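Glucanase/chitosanase (Paenibacillus fukuinensis, PDB 4ZZ5) probably hydrolyses beta-glycosidic bonds of chitosan and glucans, and uses the CBM32 module described here, a beta-sandwich, to bind chitosan. Local coordinates at residues T73-Q78 with V116-T121. Numbering follows the deposited sequence. Where two conformers were deposited one is given.
Sequences TAYSIQ and VRVYAT. With SO4 (sulfate ion), chain C.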
ATOM      1  N   THR A  73      -8.187   5.596   8.258  1.00  8.38           N
ATOM      2  CA  THR A  73      -9.073   4.847   9.066  1.00  8.78           C
ATOM      3  C   THR A  73      -9.865   3.755   8.326  1.00  8.67           C
ATOM      4  O   THR A  73     -10.272   2.759   8.875  1.00  8.93           O
ATOM      5  CB  THR A  73     -10.075   5.740   9.851  1.00  9.45           C
ATOM      6  OG1 THR A  73     -10.898   6.415   8.947  1.00 10.16           O
ATOM      7  CG2 THR A  73      -9.328   6.728  10.733  1.00 11.32           C
ATOM      8  N   ALA A  74     -10.058   3.993   7.008  1.00  8.40           N
ATOM      9  CA  ALA A  74     -10.677   2.994   6.117  1.00  8.14           C
ATOM     10  C   ALA A  74      -9.804   2.783   4.895  1.00  7.00           C
ATOM     11  O   ALA A  74      -9.427   3.728   4.256  1.00  6.81           O
ATOM     12  CB  ALA A  74     -12.077   3.392   5.652  1.00  9.00           C
ATOM     13  N   TYR A  75      -9.502   1.521   4.686  1.00  7.02           N
ATOM     14  CA  TYR A  75      -8.706   1.148   3.456  1.00  6.86           C
ATOM     15  C   TYR A  75      -8.936  -0.290   3.267  1.00  6.90           C
ATOM     16  O   TYR A  75      -9.402  -1.068   4.113  1.00  7.24           O
ATOM     17  CB  TYR A  75      -7.204   1.454   3.686  1.00  6.85           C
ATOM     18  CG  TYR A  75      -6.549   0.668   4.794  1.00  6.69           C
ATOM     19  CD1 TYR A  75      -5.942  -0.555   4.544  1.00  8.50           C
ATOM     20  CD2 TYR A  75      -6.486   1.193   6.091  1.00  7.82           C
ATOM     21  CE1 TYR A  75      -5.328  -1.275   5.571  1.00  8.11           C
ATOM     22  CE2 TYR A  75      -5.850   0.493   7.114  1.00  7.77           C
ATOM     23  CZ  TYR A  75      -5.328  -0.739   6.813  1.00  7.84           C
ATOM     24  OH  TYR A  75      -4.667  -1.494   7.857  1.00  9.19           O
ATOM     25  N   SER A  76      -8.524  -0.700   2.072  1.00  7.26           N
ATOM     26  CA  SER A  76      -8.467  -2.118   1.712  0.50  7.66           C
ATOM     27  C   SER A  76      -7.103  -2.518   1.230  1.00  8.15           C
ATOM     28  O   SER A  76      -6.320  -1.665   0.709  1.00  9.18           O
ATOM     29  CB  SER A  76      -9.466  -2.472   0.731  0.50  7.98           C
ATOM     30  OG  SER A  76      -9.313  -1.745  -0.439  0.50  8.03           O
ATOM     31  N   ILE A  77      -6.728  -3.766   1.404  1.00  6.88           N
ATOM     32  CA  ILE A  77      -5.623  -4.427   0.735  1.00  5.97           C
ATOM     33  C   ILE A  77      -6.201  -5.243  -0.370  1.00  5.70           C
ATOM     34  O   ILE A  77      -7.173  -5.987  -0.184  1.00  6.28           O
ATOM     35  CB  ILE A  77      -4.833  -5.312   1.669  1.00  7.39           C
ATOM     36  CG1 ILE A  77      -4.332  -4.593   2.893  1.00  9.97           C
ATOM     37  CG2 ILE A  77      -3.690  -5.951   0.938  1.00  7.99           C
ATOM     38  CD1 ILE A  77      -3.469  -3.433   2.658  1.00 10.41           C
ATOM     39  N   GLN A  78      -5.649  -5.092  -1.584  1.00  6.06           N
ATOM     40  CA  GLN A  78      -6.178  -5.741  -2.786  1.00  6.10           C
ATOM     41  C   GLN A  78      -5.044  -6.418  -3.558  1.00  6.47           C
ATOM     42  O   GLN A  78      -3.881  -5.945  -3.460  1.00  7.11           O
ATOM     43  CB  GLN A  78      -6.819  -4.713  -3.676  1.00  6.50           C
ATOM     44  CG  GLN A  78      -7.804  -3.796  -2.914  1.00  7.34           C
ATOM     45  CD  GLN A  78      -8.495  -2.878  -3.816  1.00  8.56           C
ATOM     46  OE1 GLN A  78      -7.896  -2.185  -4.656  1.00 10.03           O
ATOM     47  NE2 GLN A  78      -9.733  -2.623  -3.529  1.00 14.14           N
ATOM     48  N   VAL A 116       0.055  -5.944  -5.330  1.00  6.90           N
ATOM     49  CA  VAL A 116      -0.654  -5.704  -4.115  1.00  7.34           C
ATOM     50  C   VAL A 116      -0.901  -4.229  -4.025  1.00  6.43           C
ATOM     51  O   VAL A 116       0.061  -3.416  -4.189  1.00  7.02           O
ATOM     52  CB  VAL A 116       0.093  -6.189  -2.912  1.00  7.78           C
ATOM     53  CG1 VAL A 116      -0.765  -6.129  -1.649  1.00  8.31           C
ATOM     54  CG2 VAL A 116       0.708  -7.558  -3.065  1.00 10.23           C
ATOM     55  N   ARG A 117      -2.100  -3.786  -3.680  1.00  5.96           N
ATOM     56  CA  ARG A 117      -2.515  -2.356  -3.617  1.00  6.38           C
ATOM     57  C   ARG A 117      -3.060  -2.074  -2.218  1.00  5.66           C
ATOM     58  O   ARG A 117      -3.840  -2.887  -1.653  1.00  6.44           O
ATOM     59  CB  ARG A 117      -3.551  -2.055  -4.675  1.00  7.12           C
ATOM     60  CG  ARG A 117      -3.915  -0.576  -4.801  1.00  7.22           C
ATOM     61  CD  ARG A 117      -4.614  -0.227  -6.079  1.00  8.23           C
ATOM     62  NE  ARG A 117      -6.050  -0.562  -6.078  1.00  7.60           N
ATOM     63  CZ  ARG A 117      -6.992   0.051  -6.758  1.00  8.43           C
ATOM     64  NH1 ARG A 117      -6.671   1.022  -7.614  1.00 10.66           N
ATOM     65  NH2 ARG A 117      -8.255  -0.319  -6.643  1.00  9.05           N
ATOM     66  N   VAL A 118      -2.664  -0.939  -1.657  1.00  5.38           N
ATOM     67  CA  VAL A 118      -3.431  -0.264  -0.541  1.00  5.91           C
ATOM     68  C   VAL A 118      -4.331   0.722  -1.192  1.00  5.35           C
ATOM     69  O   VAL A 118      -3.816   1.630  -1.882  1.00  5.71           O
ATOM     70  CB  VAL A 118      -2.464   0.394   0.442  1.00  6.93           C
ATOM     71  CG1 VAL A 118      -3.283   1.176   1.508  1.00  8.20           C
ATOM     72  CG2 VAL A 118      -1.551  -0.616   1.121  1.00  8.96           C
ATOM     73  N   TYR A 119      -5.621   0.575  -0.996  1.00  5.30           N
ATOM     74  CA  TYR A 119      -6.627   1.490  -1.539  1.00  6.01           C
ATOM     75  C   TYR A 119      -7.287   2.164  -0.349  1.00  6.22           C
ATOM     76  O   TYR A 119      -8.021   1.530   0.392  1.00  6.69           O
ATOM     77  CB  TYR A 119      -7.596   0.667  -2.405  1.00  6.42           C
ATOM     78  CG  TYR A 119      -8.581   1.514  -3.127  1.00  6.84           C
ATOM     79  CD1 TYR A 119      -8.284   2.216  -4.301  1.00  8.37           C
ATOM     80  CD2 TYR A 119      -9.867   1.628  -2.667  1.00 10.01           C
ATOM     81  CE1 TYR A 119      -9.211   3.010  -4.964  1.00  9.06           C
ATOM     82  CE2 TYR A 119     -10.787   2.439  -3.344  1.00 10.35           C
ATOM     83  CZ  TYR A 119     -10.447   3.114  -4.440  1.00  9.55           C
ATOM     84  OH  TYR A 119     -11.460   3.886  -5.001  1.00 11.51           O
ATOM     85  N   ALA A 120      -6.945   3.406  -0.147  1.00  5.74           N
ATOM     86  CA  ALA A 120      -7.273   4.158   1.062  1.00  5.84           C
ATOM     87  C   ALA A 120      -8.433   5.099   0.756  1.00  5.89           C
ATOM     88  O   ALA A 120      -8.445   5.878  -0.198  1.00  7.28           O
ATOM     89  CB  ALA A 120      -6.086   4.943   1.502  1.00  7.25           C
ATOM     90  N   THR A 121      -9.438   5.051   1.611  1.00  7.20           N
ATOM     91  CA  THR A 121     -10.737   5.728   1.276  1.00  7.83           C
ATOM     92  C   THR A 121     -11.225   6.635   2.373  1.00  9.32           C
ATOM     93  O   THR A 121     -12.010   7.562   1.976  1.00 11.69           O
ATOM     94  CB  THR A 121     -11.822   4.693   0.964  1.00  8.93           C
ATOM     95  OG1 THR A 121     -11.989   3.761   2.020  1.00  9.49           O
ATOM     96  CG2 THR A 121     -11.469   3.919  -0.302  1.00 10.77           C
TER
HETATM   97  S   SO4 C 201     -10.140   1.991  -9.115  1.00 18.59           S
HETATM   98  O1  SO4 C 201      -8.687   2.364  -9.083  1.00 20.17           O
HETATM   99  O2  SO4 C 201     -10.984   3.202  -8.942  1.00 26.08           O
HETATM  100  O3  SO4 C 201     -10.290   1.396 -10.487  1.00 27.50           O
HETATM  101  O4  SO4 C 201     -10.493   1.047  -8.007  1.00 20.13           O
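Gln-78 and Arg-117 run alongside each other in the same direction, with amide and guanidinium planes only 21° apart. Within this near-coplanar pair, OE1 of Gln-78 accepts two hydrogen bonds: one from Arg-117 NE at 2.8 Å, and one from Arg-117 NH2 at 2.7 Å that uses a lone pair in the carbonyl plane. For both bonds the oxygen lies nearly in the guanidinium plane, consistent with the pairing helping to hold that plane. A bend at chi3 (80°) places NE for this side-on approach. The amide has a second anchor, since Gln-78 NE2 bonds Thr-92 OG1. The edge formed by NH1 and NH2 faces a sulfate ion, probably from the crystallisation liquor, which Arg-117 NH1 reaches at O1 (2.8 Å) with a practically straight N-H...O angle of 179°, while NH2 bonds O4. Over one face of the guanidinium stands Tyr-119, its CD1 3.4 Å above the plane and displaced from the centre of the group. An alanine in place of Arg-117 would probably leave Gln-78 OE1 without both donors, with NE2 still tied to Thr-92.

On the opposite face the contacts are apolar: Ile-77 CD1 meets Val-118 CG2 at 3.7 Å, and Ile-77 CG2 meets Val-116 CG1 at 3.9 Å. Two antiparallel hydrogen-bonded pairs, Ser-76 with Tyr-119 and Gln-78 with Arg-117, join the backbones. At the corner, Ala-74 and Thr-73 both face Thr-122 in a classic beta bulge.

The two segments are neighbours inside the five-stranded sheet of the CBM32 beta-sandwich, flanked by strands 48-54 and 91-96. Ile-77, Val-116 and Val-118 pack against strand 57-67 of the other sheet, whereas on the Gln-78 face Trp-49 and Trp-90 make cation-pi contacts with Arg-117.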